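Local coordinates for protein adenosine kinase, putative (Trypanosoma brucei, PDB 3OTX) that probably catalyses the Mg(2+)-dependent transfer of phosphate from ATP to adenosine, giving AMP and ADP in purine salvage, at residues Q13-L17 and Y88-I92; P16-V20 and Y97-L101; G121-C125 and V137-A142; A143-S148 and T174-H179. The protein carries 1 engineered substitution. The contacts are given in a common frame with arbitrary orientation. Residue numbers count along the deposited sequence, not the author numbering.

The four contacts show how a ribokinase-type fold builds a nucleoside pocket where its two sheets meet. Contact 1 lies at the end of strands 10-13 and 86-89 of the ten-stranded sheet; the chain then enters strand 17-23 of the five-stranded sheet, against which contact 2 packs helix 96-108. They share Pro-16 and Leu-17, their centres about 10 Å apart. Contact 3, the hairpin of strands 122-130 and 133-141, extends the same sheet, its centre about 8 Å from that of contact 2. Contact 4 joins the chain leaving the hairpin, 143-148, to the start of helix 177-189, about 10 Å from contact 1 between centres. Contacts 1 and 2 start together along the chain, then 3 and 4 follow; contacts 1-3 touch AP5.

Contact 1 (Q13-L17 and Y88-I92). With AP5 (bis(adenosine)-5'-pentaphosphate), chain C.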
# COMPACT_ATOMS: atom_id res chain seq x y z
N GLN A 13 -6.10 2.88 5.52
CA GLN A 13 -7.21 1.96 5.21
C GLN A 13 -6.82 1.11 4.02
O GLN A 13 -6.29 1.60 3.00
CB GLN A 13 -8.51 2.76 4.95
CG GLN A 13 -9.74 1.87 4.64
CD GLN A 13 -11.07 2.56 4.90
OE1 GLN A 13 -12.09 2.26 4.23
NE2 GLN A 13 -11.09 3.44 5.87
N CYS A 14 -7.10 -0.20 4.16
CA CYS A 14 -6.79 -1.14 3.08
C CYS A 14 -7.54 -2.45 3.41
O CYS A 14 -8.52 -2.46 4.19
CB CYS A 14 -5.26 -1.34 3.02
SG CYS A 14 -4.63 -2.24 1.59
N ASN A 15 -7.10 -3.52 2.76
CA ASN A 15 -7.69 -4.86 2.90
C ASN A 15 -6.73 -5.73 3.66
O ASN A 15 -5.62 -6.00 3.16
CB ASN A 15 -7.87 -5.44 1.50
CG ASN A 15 -8.68 -4.52 0.58
OD1 ASN A 15 -9.70 -3.99 1.01
ND2 ASN A 15 -8.24 -4.34 -0.69
N PRO A 16 -7.09 -6.15 4.89
CA PRO A 16 -6.12 -6.90 5.67
C PRO A 16 -6.13 -8.36 5.18
O PRO A 16 -7.18 -9.00 5.14
CB PRO A 16 -6.64 -6.77 7.12
CG PRO A 16 -8.08 -6.40 7.00
CD PRO A 16 -8.26 -5.69 5.68
N LEU A 17 -4.98 -8.83 4.69
CA LEU A 17 -4.92 -10.16 4.09
C LEU A 17 -3.81 -10.95 4.73
O LEU A 17 -2.76 -10.38 5.04
CB LEU A 17 -4.61 -10.05 2.59
CG LEU A 17 -5.44 -9.11 1.74
CD1 LEU A 17 -4.87 -9.06 0.31
CD2 LEU A 17 -6.91 -9.59 1.73
N TYR A 88 -5.37 1.77 11.79
CA TYR A 88 -5.65 1.02 10.55
C TYR A 88 -7.11 0.62 10.55
O TYR A 88 -7.64 0.15 11.59
CB TYR A 88 -4.77 -0.25 10.51
CG TYR A 88 -5.04 -1.12 9.33
CD1 TYR A 88 -4.31 -0.98 8.16
CD2 TYR A 88 -5.99 -2.15 9.40
CE1 TYR A 88 -4.55 -1.81 7.02
CE2 TYR A 88 -6.24 -2.97 8.30
CZ TYR A 88 -5.52 -2.81 7.12
OH TYR A 88 -5.76 -3.64 6.04
N VAL A 89 -7.75 0.79 9.41
CA VAL A 89 -9.14 0.37 9.20
C VAL A 89 -9.22 -0.63 8.05
O VAL A 89 -8.68 -0.40 6.96
CB VAL A 89 -10.06 1.60 8.96
CG1 VAL A 89 -11.49 1.22 8.54
CG2 VAL A 89 -10.17 2.40 10.25
N GLY A 90 -9.94 -1.73 8.30
CA GLY A 90 -10.30 -2.70 7.29
C GLY A 90 -11.26 -3.70 7.92
O GLY A 90 -11.69 -3.50 9.05
N CYS A 91 -11.61 -4.77 7.18
CA CYS A 91 -12.62 -5.68 7.65
C CYS A 91 -12.02 -7.09 7.64
O CYS A 91 -11.39 -7.50 6.65
CB CYS A 91 -13.87 -5.58 6.78
SG CYS A 91 -15.25 -6.62 7.33
N ILE A 92 -12.23 -7.80 8.74
CA ILE A 92 -11.78 -9.18 8.90
C ILE A 92 -12.93 -10.01 9.44
O ILE A 92 -14.01 -9.46 9.75
CB ILE A 92 -10.62 -9.30 9.92
CG1 ILE A 92 -11.01 -8.74 11.32
CG2 ILE A 92 -9.35 -8.62 9.42
CD1 ILE A 92 -9.98 -8.99 12.43
PA AP5 C . 10.32 -0.50 -6.31
O1A AP5 C . 10.84 -1.76 -7.00
O2A AP5 C . 10.16 0.70 -7.23
O3A AP5 C . 8.89 -0.71 -5.59
PB AP5 C . 7.65 -1.59 -6.15
O1B AP5 C . 7.75 -1.86 -7.61
O2B AP5 C . 6.41 -0.93 -5.64
O3B AP5 C . 7.94 -2.93 -5.33
PG AP5 C . 7.47 -4.44 -5.52
O1G AP5 C . 8.51 -5.30 -4.86
O2G AP5 C . 7.33 -4.89 -6.96
O3G AP5 C . 6.18 -4.43 -4.67
PD AP5 C . 5.11 -5.60 -4.36
O1D AP5 C . 5.44 -6.93 -5.02
O2D AP5 C . 3.77 -4.98 -4.62
O3D AP5 C . 5.37 -5.82 -2.79
PE AP5 C . 4.68 -4.99 -1.59
O1E AP5 C . 4.59 -3.54 -1.96
O2E AP5 C . 5.38 -5.35 -0.28
O5F AP5 C . 11.27 -0.22 -5.05
C5F AP5 C . 10.94 0.79 -4.09
C4F AP5 C . 12.20 1.23 -3.39
O4F AP5 C . 12.87 0.09 -2.83
C3F AP5 C . 13.27 1.83 -4.30
O3F AP5 C . 13.04 3.21 -4.45
C2F AP5 C . 14.55 1.48 -3.62
O2F AP5 C . 14.80 2.38 -2.57
C1F AP5 C . 14.24 0.12 -2.99
N9A AP5 C . 14.61 -1.04 -3.85
C8A AP5 C . 13.74 -1.89 -4.54
N7A AP5 C . 14.49 -2.82 -5.18
C5A AP5 C . 15.80 -2.59 -4.91
C6A AP5 C . 16.97 -3.23 -5.26
N6A AP5 C . 16.97 -4.38 -5.93
N1A AP5 C . 18.16 -2.73 -4.79
C2A AP5 C . 18.22 -1.62 -3.96
N3A AP5 C . 17.04 -0.99 -3.62
C4A AP5 C . 15.86 -1.48 -4.06
O5J AP5 C . 3.16 -5.57 -1.55
C5J AP5 C . 2.93 -6.94 -1.28
C4J AP5 C . 1.60 -6.98 -0.54
O4J AP5 C . 0.52 -6.70 -1.44
C3J AP5 C . 1.24 -8.36 0.02
O3J AP5 C . 1.46 -8.32 1.43
C2J AP5 C . -0.23 -8.56 -0.37
O2J AP5 C . -1.04 -9.02 0.71
C1J AP5 C . -0.64 -7.18 -0.80
N9B AP5 C . -1.79 -7.16 -1.72
C8B AP5 C . -1.84 -7.80 -2.93
N7B AP5 C . -3.09 -7.58 -3.44
C5B AP5 C . -3.80 -6.80 -2.56
C6B AP5 C . -5.09 -6.28 -2.58
N6B AP5 C . -5.99 -6.54 -3.55
N1B AP5 C . -5.47 -5.56 -1.48
C2B AP5 C . -4.63 -5.25 -0.43
N3B AP5 C . -3.37 -5.81 -0.38
C4B AP5 C . -2.97 -6.54 -1.46
O HOH W 1 -11.18 -4.14 4.35
O HOH W 2 -3.90 -4.09 4.08
O HOH W 3 -9.84 -9.69 5.69
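Pro-16, with 86 Å² covered, is the most deeply engaged residue here, and it meets Tyr-88 and Ile-92 at once. Its CB lies 4.0 Å from Tyr-88 CE2, while its CG lies 3.5 Å from Ile-92 CG2. Tyr-88 reaches across with a t rotamer, so that its CE1 comes within 4.1 Å of Cys-14 CB. Its hydroxyl also meets water: Tyr-88 OH is 2.7 Å from a water that donates to Asn-15 O, likewise at 2.7 Å. Gln-13 forms the one parallel bridge between the segments, with Val-89 (CA-CA 4.7 Å), and Cys-14 N donates to Val-89 O at 3.2 Å. Beyond this point the paired strands of the ribokinase-type large sheet part, and water fills the opening: one accepts from Cys-91 N (2.9 Å), and another donates to both Pro-16 O and Cys-91 O (2.8 Å each). Gly-90, almost fully extended in the break between strands 86-89 and 91-92, leaves room that a CB would fill, clashing with Pro-16 CD and Cys-14 O. The departing chain enters the adenosine site, where Asn-15 ND2 donates to N1B of AP5 at 3.1 Å and Leu-17 CD1 lies 3.6 Å from its C4B.

Contact 2 (P16-V20 and Y97-L101); sequences PLLDV and YGKVL. With AP5 (bis(adenosine)-5'-pentaphosphate), chain C.
Strand 17-20 is extended and helix 97-101 regular (Leu-101 N donates to Tyr-97 O, 2.9 Å); their axes cross at 101°, 8.5 Å apart at closest. Leu-18 and Tyr-97 are the nearest CA pair, 6.3 Å. No hydrogen bond joins the segments; the central interaction is CH-pi: Leu-18 (chi1 t, chi2 90°) sets CD2 3.4 Å from the centroid of the Tyr-97 ring (chi1 m, chi2 9°), 9° off its normal. Among apolar contacts, Leu-18 CD1 is 4.3 Å from Val-100 CG1, and Leu-101 (m, t) places CD1 4.1 Å from Pro-16 CB. Leu-101 CD2 also meets the backbone, 3.3 Å from Leu-17 O. Alternation sends Leu-17 and Asp-19 away from the helix, on the side where AP5 binds: Asp-19 OD1 and OD2 accept from AP5 O2J and O3J, each at 2.6 Å, gripping the ribose diol. The helix thus backs one face of the small sheet, whose strand 17-23 runs between strands 60-63 and 122-130, and Tyr-97 also packs on Tyr-61 and Ser-122.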
# COMPACT_ATOMS: atom_id res chain seq x y z
N PRO A 16 -7.09 -6.15 4.89
CA PRO A 16 -6.12 -6.90 5.67
C PRO A 16 -6.13 -8.36 5.18
O PRO A 16 -7.18 -9.00 5.14
CB PRO A 16 -6.64 -6.77 7.12
CG PRO A 16 -8.08 -6.40 7.00
CD PRO A 16 -8.26 -5.69 5.68
N LEU A 17 -4.98 -8.83 4.69
CA LEU A 17 -4.92 -10.16 4.09
C LEU A 17 -3.81 -10.95 4.73
O LEU A 17 -2.76 -10.38 5.04
CB LEU A 17 -4.61 -10.05 2.59
CG LEU A 17 -5.44 -9.11 1.74
CD1 LEU A 17 -4.87 -9.06 0.31
CD2 LEU A 17 -6.91 -9.59 1.73
N LEU A 18 -4.02 -12.25 4.93
CA LEU A 18 -2.92 -13.12 5.30
C LEU A 18 -2.19 -13.59 4.05
O LEU A 18 -2.81 -14.16 3.12
CB LEU A 18 -3.47 -14.34 6.06
CG LEU A 18 -2.30 -15.10 6.71
CD1 LEU A 18 -2.00 -14.58 8.16
CD2 LEU A 18 -2.39 -16.60 6.63
N ASP A 19 -0.87 -13.40 4.01
CA ASP A 19 -0.11 -13.84 2.84
C ASP A 19 0.30 -15.29 2.95
O ASP A 19 0.85 -15.72 3.97
CB ASP A 19 1.15 -13.00 2.68
CG ASP A 19 0.88 -11.60 2.19
OD1 ASP A 19 -0.25 -11.32 1.71
OD2 ASP A 19 1.82 -10.80 2.23
N VAL A 20 0.02 -16.05 1.89
CA VAL A 20 0.31 -17.47 1.82
C VAL A 20 1.36 -17.57 0.72
O VAL A 20 1.05 -17.45 -0.46
CB VAL A 20 -0.98 -18.30 1.55
CG1 VAL A 20 -0.71 -19.82 1.52
CG2 VAL A 20 -2.03 -18.01 2.62
N TYR A 97 -7.08 -16.48 10.79
CA TYR A 97 -6.33 -15.45 10.04
C TYR A 97 -6.59 -14.04 10.57
O TYR A 97 -5.65 -13.27 10.76
CB TYR A 97 -6.68 -15.47 8.54
CG TYR A 97 -6.11 -16.61 7.75
CD1 TYR A 97 -5.47 -17.67 8.37
CD2 TYR A 97 -6.28 -16.65 6.37
CE1 TYR A 97 -4.99 -18.78 7.62
CE2 TYR A 97 -5.79 -17.72 5.61
CZ TYR A 97 -5.16 -18.77 6.24
OH TYR A 97 -4.68 -19.80 5.49
N GLY A 98 -7.87 -13.73 10.84
CA GLY A 98 -8.25 -12.41 11.35
C GLY A 98 -7.60 -12.12 12.70
O GLY A 98 -7.07 -11.02 12.90
N LYS A 99 -7.63 -13.12 13.58
CA LYS A 99 -7.05 -12.93 14.92
C LYS A 99 -5.55 -12.66 14.80
O LYS A 99 -5.01 -11.82 15.52
CB LYS A 99 -7.29 -14.12 15.81
CG LYS A 99 -8.75 -14.30 16.23
CD LYS A 99 -8.91 -15.70 16.92
CE LYS A 99 -10.38 -16.03 17.19
NZ LYS A 99 -11.01 -15.10 18.17
N VAL A 100 -4.88 -13.41 13.92
CA VAL A 100 -3.43 -13.21 13.70
C VAL A 100 -3.10 -11.85 13.09
O VAL A 100 -2.14 -11.20 13.54
CB VAL A 100 -2.81 -14.36 12.85
CG1 VAL A 100 -1.42 -13.97 12.35
CG2 VAL A 100 -2.78 -15.65 13.68
N LEU A 101 -3.87 -11.39 12.12
CA LEU A 101 -3.62 -10.09 11.50
C LEU A 101 -3.80 -9.01 12.55
O LEU A 101 -2.98 -8.07 12.67
CB LEU A 101 -4.59 -9.84 10.35
CG LEU A 101 -4.41 -10.74 9.11
CD1 LEU A 101 -5.63 -10.61 8.22
CD2 LEU A 101 -3.17 -10.29 8.35
PA AP5 C . 10.32 -0.50 -6.31
O1A AP5 C . 10.84 -1.76 -7.00
O2A AP5 C . 10.16 0.70 -7.23
O3A AP5 C . 8.89 -0.71 -5.59
PB AP5 C . 7.65 -1.59 -6.15
O1B AP5 C . 7.75 -1.86 -7.61
O2B AP5 C . 6.41 -0.93 -5.64
O3B AP5 C . 7.94 -2.93 -5.33
PG AP5 C . 7.47 -4.44 -5.52
O1G AP5 C . 8.51 -5.30 -4.86
O2G AP5 C . 7.33 -4.89 -6.96
O3G AP5 C . 6.18 -4.43 -4.67
PD AP5 C . 5.11 -5.60 -4.36
O1D AP5 C . 5.44 -6.93 -5.02
O2D AP5 C . 3.77 -4.98 -4.62
O3D AP5 C . 5.37 -5.82 -2.79
PE AP5 C . 4.68 -4.99 -1.59
O1E AP5 C . 4.59 -3.54 -1.96
O2E AP5 C . 5.38 -5.35 -0.28
O5F AP5 C . 11.27 -0.22 -5.05
C5F AP5 C . 10.94 0.79 -4.09
C4F AP5 C . 12.20 1.23 -3.39
O4F AP5 C . 12.87 0.09 -2.83
C3F AP5 C . 13.27 1.83 -4.30
O3F AP5 C . 13.04 3.21 -4.45
C2F AP5 C . 14.55 1.48 -3.62
O2F AP5 C . 14.80 2.38 -2.57
C1F AP5 C . 14.24 0.12 -2.99
N9A AP5 C . 14.61 -1.04 -3.85
C8A AP5 C . 13.74 -1.89 -4.54
N7A AP5 C . 14.49 -2.82 -5.18
C5A AP5 C . 15.80 -2.59 -4.91
C6A AP5 C . 16.97 -3.23 -5.26
N6A AP5 C . 16.97 -4.38 -5.93
N1A AP5 C . 18.16 -2.73 -4.79
C2A AP5 C . 18.22 -1.62 -3.96
N3A AP5 C . 17.04 -0.99 -3.62
C4A AP5 C . 15.86 -1.48 -4.06
O5J AP5 C . 3.16 -5.57 -1.55
C5J AP5 C . 2.93 -6.94 -1.28
C4J AP5 C . 1.60 -6.98 -0.54
O4J AP5 C . 0.52 -6.70 -1.44
C3J AP5 C . 1.24 -8.36 0.02
O3J AP5 C . 1.46 -8.32 1.43
C2J AP5 C . -0.23 -8.56 -0.37
O2J AP5 C . -1.04 -9.02 0.71
C1J AP5 C . -0.64 -7.18 -0.80
N9B AP5 C . -1.79 -7.16 -1.72
C8B AP5 C . -1.84 -7.80 -2.93
N7B AP5 C . -3.09 -7.58 -3.44
C5B AP5 C . -3.80 -6.80 -2.56
C6B AP5 C . -5.09 -6.28 -2.58
N6B AP5 C . -5.99 -6.54 -3.55
N1B AP5 C . -5.47 -5.56 -1.48
C2B AP5 C . -4.63 -5.25 -0.43
N3B AP5 C . -3.37 -5.81 -0.38
C4B AP5 C . -2.97 -6.54 -1.46

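Contact 3 (G121-C125 and V137-A142). With AP5 (bis(adenosine)-5'-pentaphosphate), chain C.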
# COMPACT_ATOMS: atom_id res chain seq x y z
N GLY A 121 -14.72 -15.42 5.36
CA GLY A 121 -13.52 -15.57 6.20
C GLY A 121 -12.55 -14.44 5.89
O GLY A 121 -12.68 -13.79 4.86
N SER A 122 -11.58 -14.21 6.78
CA SER A 122 -10.58 -13.19 6.53
C SER A 122 -9.85 -13.45 5.23
O SER A 122 -9.64 -14.61 4.84
CB SER A 122 -9.60 -13.14 7.71
OG SER A 122 -10.29 -12.73 8.86
N GLY A 123 -9.50 -12.34 4.57
CA GLY A 123 -8.85 -12.40 3.28
C GLY A 123 -7.46 -13.00 3.30
O GLY A 123 -6.80 -13.04 4.35
N ALA A 124 -7.02 -13.46 2.13
CA ALA A 124 -5.68 -14.03 1.99
C ALA A 124 -5.13 -13.66 0.62
O ALA A 124 -5.90 -13.39 -0.32
CB ALA A 124 -5.73 -15.58 2.16
N CYS A 125 -3.81 -13.69 0.50
CA CYS A 125 -3.18 -13.37 -0.78
C CYS A 125 -2.20 -14.48 -1.05
O CYS A 125 -1.31 -14.74 -0.23
CB CYS A 125 -2.47 -12.01 -0.72
SG CYS A 125 -1.83 -11.54 -2.38
N VAL A 137 -2.04 -13.15 -5.93
CA VAL A 137 -3.46 -13.41 -6.21
C VAL A 137 -4.26 -13.16 -4.93
O VAL A 137 -4.19 -13.93 -4.00
CB VAL A 137 -3.65 -14.83 -6.69
CG1 VAL A 137 -5.14 -15.11 -7.01
CG2 VAL A 137 -2.81 -15.08 -7.96
N ALA A 138 -5.01 -12.06 -4.89
CA ALA A 138 -5.66 -11.62 -3.63
C ALA A 138 -7.11 -12.08 -3.59
O ALA A 138 -7.90 -11.75 -4.51
CB ALA A 138 -5.60 -10.09 -3.52
N ASP A 139 -7.47 -12.83 -2.55
CA ASP A 139 -8.85 -13.25 -2.27
C ASP A 139 -9.32 -12.44 -1.09
O ASP A 139 -9.00 -12.76 0.07
CB ASP A 139 -8.85 -14.75 -2.00
CG ASP A 139 -10.21 -15.27 -1.61
OD1 ASP A 139 -11.20 -14.52 -1.69
OD2 ASP A 139 -10.29 -16.46 -1.25
N LEU A 140 -9.99 -11.31 -1.36
CA LEU A 140 -10.29 -10.37 -0.29
C LEU A 140 -11.14 -10.93 0.86
O LEU A 140 -10.98 -10.46 1.99
CB LEU A 140 -10.95 -9.10 -0.80
CG LEU A 140 -10.13 -8.23 -1.76
CD1 LEU A 140 -10.73 -6.78 -1.92
CD2 LEU A 140 -8.69 -8.16 -1.44
N GLY A 141 -12.06 -11.85 0.56
CA GLY A 141 -12.91 -12.40 1.62
C GLY A 141 -13.58 -11.28 2.41
O GLY A 141 -14.20 -10.36 1.83
N ALA A 142 -13.42 -11.35 3.73
CA ALA A 142 -14.01 -10.37 4.62
C ALA A 142 -13.67 -8.93 4.22
O ALA A 142 -14.48 -8.02 4.46
CB ALA A 142 -13.54 -10.65 6.03
PA AP5 C . 10.32 -0.50 -6.31
O1A AP5 C . 10.84 -1.76 -7.00
O2A AP5 C . 10.16 0.70 -7.23
O3A AP5 C . 8.89 -0.71 -5.59
PB AP5 C . 7.65 -1.59 -6.15
O1B AP5 C . 7.75 -1.86 -7.61
O2B AP5 C . 6.41 -0.93 -5.64
O3B AP5 C . 7.94 -2.93 -5.33
PG AP5 C . 7.47 -4.44 -5.52
O1G AP5 C . 8.51 -5.30 -4.86
O2G AP5 C . 7.33 -4.89 -6.96
O3G AP5 C . 6.18 -4.43 -4.67
PD AP5 C . 5.11 -5.60 -4.36
O1D AP5 C . 5.44 -6.93 -5.02
O2D AP5 C . 3.77 -4.98 -4.62
O3D AP5 C . 5.37 -5.82 -2.79
PE AP5 C . 4.68 -4.99 -1.59
O1E AP5 C . 4.59 -3.54 -1.96
O2E AP5 C . 5.38 -5.35 -0.28
O5F AP5 C . 11.27 -0.22 -5.05
C5F AP5 C . 10.94 0.79 -4.09
C4F AP5 C . 12.20 1.23 -3.39
O4F AP5 C . 12.87 0.09 -2.83
C3F AP5 C . 13.27 1.83 -4.30
O3F AP5 C . 13.04 3.21 -4.45
C2F AP5 C . 14.55 1.48 -3.62
O2F AP5 C . 14.80 2.38 -2.57
C1F AP5 C . 14.24 0.12 -2.99
N9A AP5 C . 14.61 -1.04 -3.85
C8A AP5 C . 13.74 -1.89 -4.54
N7A AP5 C . 14.49 -2.82 -5.18
C5A AP5 C . 15.80 -2.59 -4.91
C6A AP5 C . 16.97 -3.23 -5.26
N6A AP5 C . 16.97 -4.38 -5.93
N1A AP5 C . 18.16 -2.73 -4.79
C2A AP5 C . 18.22 -1.62 -3.96
N3A AP5 C . 17.04 -0.99 -3.62
C4A AP5 C . 15.86 -1.48 -4.06
O5J AP5 C . 3.16 -5.57 -1.55
C5J AP5 C . 2.93 -6.94 -1.28
C4J AP5 C . 1.60 -6.98 -0.54
O4J AP5 C . 0.52 -6.70 -1.44
C3J AP5 C . 1.24 -8.36 0.02
O3J AP5 C . 1.46 -8.32 1.43
C2J AP5 C . -0.23 -8.56 -0.37
O2J AP5 C . -1.04 -9.02 0.71
C1J AP5 C . -0.64 -7.18 -0.80
N9B AP5 C . -1.79 -7.16 -1.72
C8B AP5 C . -1.84 -7.80 -2.93
N7B AP5 C . -3.09 -7.58 -3.44
C5B AP5 C . -3.80 -6.80 -2.56
C6B AP5 C . -5.09 -6.28 -2.58
N6B AP5 C . -5.99 -6.54 -3.55
N1B AP5 C . -5.47 -5.56 -1.48
C2B AP5 C . -4.63 -5.25 -0.43
N3B AP5 C . -3.37 -5.81 -0.38
C4B AP5 C . -2.97 -6.54 -1.46
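The beta hairpin of strands 122-130 and 133-141 belongs to the smaller sheet of this ribokinase-type kinase, and it illustrates how such a hairpin can be both sheet and pocket wall. The strand axes run at 177°, essentially antiparallel, 4.7 Å apart. Ala-124 and Asp-139 form the hydrogen-bonded pair: Ala-124 N donates to Asp-139 O at 2.9 Å, and Asp-139 N to Ala-124 O at 2.8 Å. The next pair, Cys-125 with Ala-138, is non-hydrogen-bonded, and its CA atoms close to 4.2 Å; Cys-125 CA makes a CA-H...O contact with Val-137 O at 3.4 Å. Side chains then divide by face. Ala-124 and Asp-139 share the side that packs on Phe-50 of helix 49-54, whereas Cys-125 and Ala-138 share the ligand side, with Cys-125 CB 3.6 Å from AP5 O2J and Ala-138 CB 3.6 Å from N7B. Leu-140 extends this wall, its CD2 3.8 Å from AP5 N6B. Toward the open end the pairing loosens around glycines: a CB on Gly-123 would clash with Leu-140 O, and one on Gly-141 with Gly-121 O, while Gly-141 also adopts a positive phi of 53°. The chain turns there into a short 3-10 segment, and Ala-142 N donates to Gly-121 O at 2.8 Å.

Contact 4 (A143-S148 and T174-H179); sequences ANHLSS and TVDVNH
Residues 143-144 close a short 3-10 turn, after which 145-147 run as loop and Ser-147 takes the N-cap position before helix 148-151. In the partner segment, Thr-174 is in 3-10 conformation (-85/-7), Val-175 turns at phi/psi -96/-84, and Asp-176 (-145/114) is the N-cap of helix 177-189. The nearest CA pairs are Asn-144 with Val-175 at 5.4 Å and Ser-148 with His-179 at 6.8 Å. The contact thus ties the loop between strand 133-141 and helix 148-151 to the N-terminal turn of helix 177-189. Asp-176, with a t rotamer, accepts from Asn-178 N through OD1 at 2.9 Å, while Ser-147 OG caps His-150 N and also bonds to Glu-115. His-179 (chi1 m, chi2 -11°) spans the gap: NE2 donates to Leu-146 O at 2.8 Å, and Ser-148 OG lies at the ring edge, 3.5 Å from CE1. Leu-146 (t, p) sets CG 3.9 Å from His-179 CD2. Val-175 (t) fills the other end, its CG2 3.6 Å from Asn-144 ND2 and its CG1 3.9 Å from Ala-143 O. A water donates to Val-175 O at 3.0 Å and weakly to Asn-144 O at 3.5 Å. Leu-146 and His-179 both pack on Gln-13 of strand 10-13, and Val-175 touches Asn-15 of the adenosine site. Because NE2 is the donor in the one direct hydrogen bond between the segments, His-179 must carry a proton there.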
# COMPACT_ATOMS: atom_id res chain seq x y z
N ALA A 143 -12.49 -8.69 3.64
CA ALA A 143 -12.08 -7.31 3.36
C ALA A 143 -13.05 -6.63 2.39
O ALA A 143 -13.25 -5.43 2.43
CB ALA A 143 -10.63 -7.24 2.85
N ASN A 144 -13.71 -7.43 1.54
CA ASN A 144 -14.62 -6.87 0.56
C ASN A 144 -15.96 -6.48 1.16
O ASN A 144 -16.80 -5.89 0.48
CB ASN A 144 -14.87 -7.88 -0.55
CG ASN A 144 -15.29 -7.24 -1.84
OD1 ASN A 144 -16.20 -7.72 -2.52
ND2 ASN A 144 -14.62 -6.18 -2.21
N HIS A 145 -16.17 -6.81 2.42
CA HIS A 145 -17.44 -6.52 3.12
C HIS A 145 -17.35 -5.33 4.08
O HIS A 145 -18.28 -5.09 4.87
CB HIS A 145 -17.89 -7.77 3.88
CG HIS A 145 -18.24 -8.91 2.98
ND1 HIS A 145 -19.51 -9.12 2.50
CD2 HIS A 145 -17.48 -9.91 2.47
CE1 HIS A 145 -19.53 -10.19 1.73
NE2 HIS A 145 -18.31 -10.69 1.69
N LEU A 146 -16.25 -4.57 4.02
CA LEU A 146 -16.13 -3.35 4.83
C LEU A 146 -17.36 -2.44 4.55
O LEU A 146 -17.66 -2.13 3.40
CB LEU A 146 -14.81 -2.64 4.53
CG LEU A 146 -14.57 -1.33 5.28
CD1 LEU A 146 -14.49 -1.54 6.76
CD2 LEU A 146 -13.27 -0.71 4.77
N SER A 147 -18.10 -2.12 5.61
CA SER A 147 -19.40 -1.45 5.47
C SER A 147 -19.42 0.06 5.74
O SER A 147 -18.57 0.60 6.47
CB SER A 147 -20.43 -2.15 6.38
OG SER A 147 -20.18 -1.83 7.75
N SER A 148 -20.43 0.72 5.18
CA SER A 148 -20.63 2.12 5.47
C SER A 148 -20.97 2.28 6.94
O SER A 148 -20.57 3.27 7.54
CB SER A 148 -21.74 2.69 4.58
OG SER A 148 -21.36 2.56 3.22
N THR A 174 -11.38 -1.09 -5.17
CA THR A 174 -12.20 -2.24 -5.63
C THR A 174 -13.33 -2.63 -4.67
O THR A 174 -14.17 -3.48 -5.01
CB THR A 174 -11.37 -3.50 -5.93
OG1 THR A 174 -11.11 -4.22 -4.71
CG2 THR A 174 -10.08 -3.16 -6.63
N VAL A 175 -13.35 -2.00 -3.49
CA VAL A 175 -14.32 -2.33 -2.44
C VAL A 175 -15.48 -1.34 -2.55
O VAL A 175 -16.47 -1.62 -3.25
CB VAL A 175 -13.66 -2.39 -1.05
CG1 VAL A 175 -14.73 -2.69 0.03
CG2 VAL A 175 -12.53 -3.48 -1.05
N ASP A 176 -15.34 -0.15 -1.96
CA ASP A 176 -16.37 0.88 -2.13
C ASP A 176 -15.70 2.24 -2.17
O ASP A 176 -15.14 2.71 -1.17
CB ASP A 176 -17.37 0.83 -0.97
CG ASP A 176 -18.58 1.70 -1.19
OD1 ASP A 176 -18.56 2.63 -2.03
OD2 ASP A 176 -19.60 1.46 -0.50
N VAL A 177 -15.80 2.89 -3.31
CA VAL A 177 -15.19 4.21 -3.50
C VAL A 177 -15.69 5.23 -2.49
O VAL A 177 -14.94 6.12 -2.07
CB VAL A 177 -15.40 4.72 -4.95
CG1 VAL A 177 -16.87 5.14 -5.22
CG2 VAL A 177 -14.43 5.88 -5.29
N ASN A 178 -16.95 5.09 -2.10
CA ASN A 178 -17.53 5.97 -1.10
C ASN A 178 -16.80 5.93 0.25
O ASN A 178 -16.76 6.96 0.95
CB ASN A 178 -19.02 5.72 -0.99
CG ASN A 178 -19.75 6.15 -2.24
OD1 ASN A 178 -19.45 7.18 -2.84
ND2 ASN A 178 -20.72 5.35 -2.65
N HIS A 179 -16.21 4.79 0.63
CA HIS A 179 -15.44 4.75 1.88
C HIS A 179 -14.22 5.65 1.75
O HIS A 179 -13.84 6.36 2.68
CB HIS A 179 -14.94 3.33 2.17
CG HIS A 179 -16.03 2.32 2.36
ND1 HIS A 179 -17.36 2.67 2.49
CD2 HIS A 179 -15.98 0.97 2.45
CE1 HIS A 179 -18.08 1.57 2.64
NE2 HIS A 179 -17.27 0.52 2.61
O HOH W 4 -17.20 -4.49 -2.66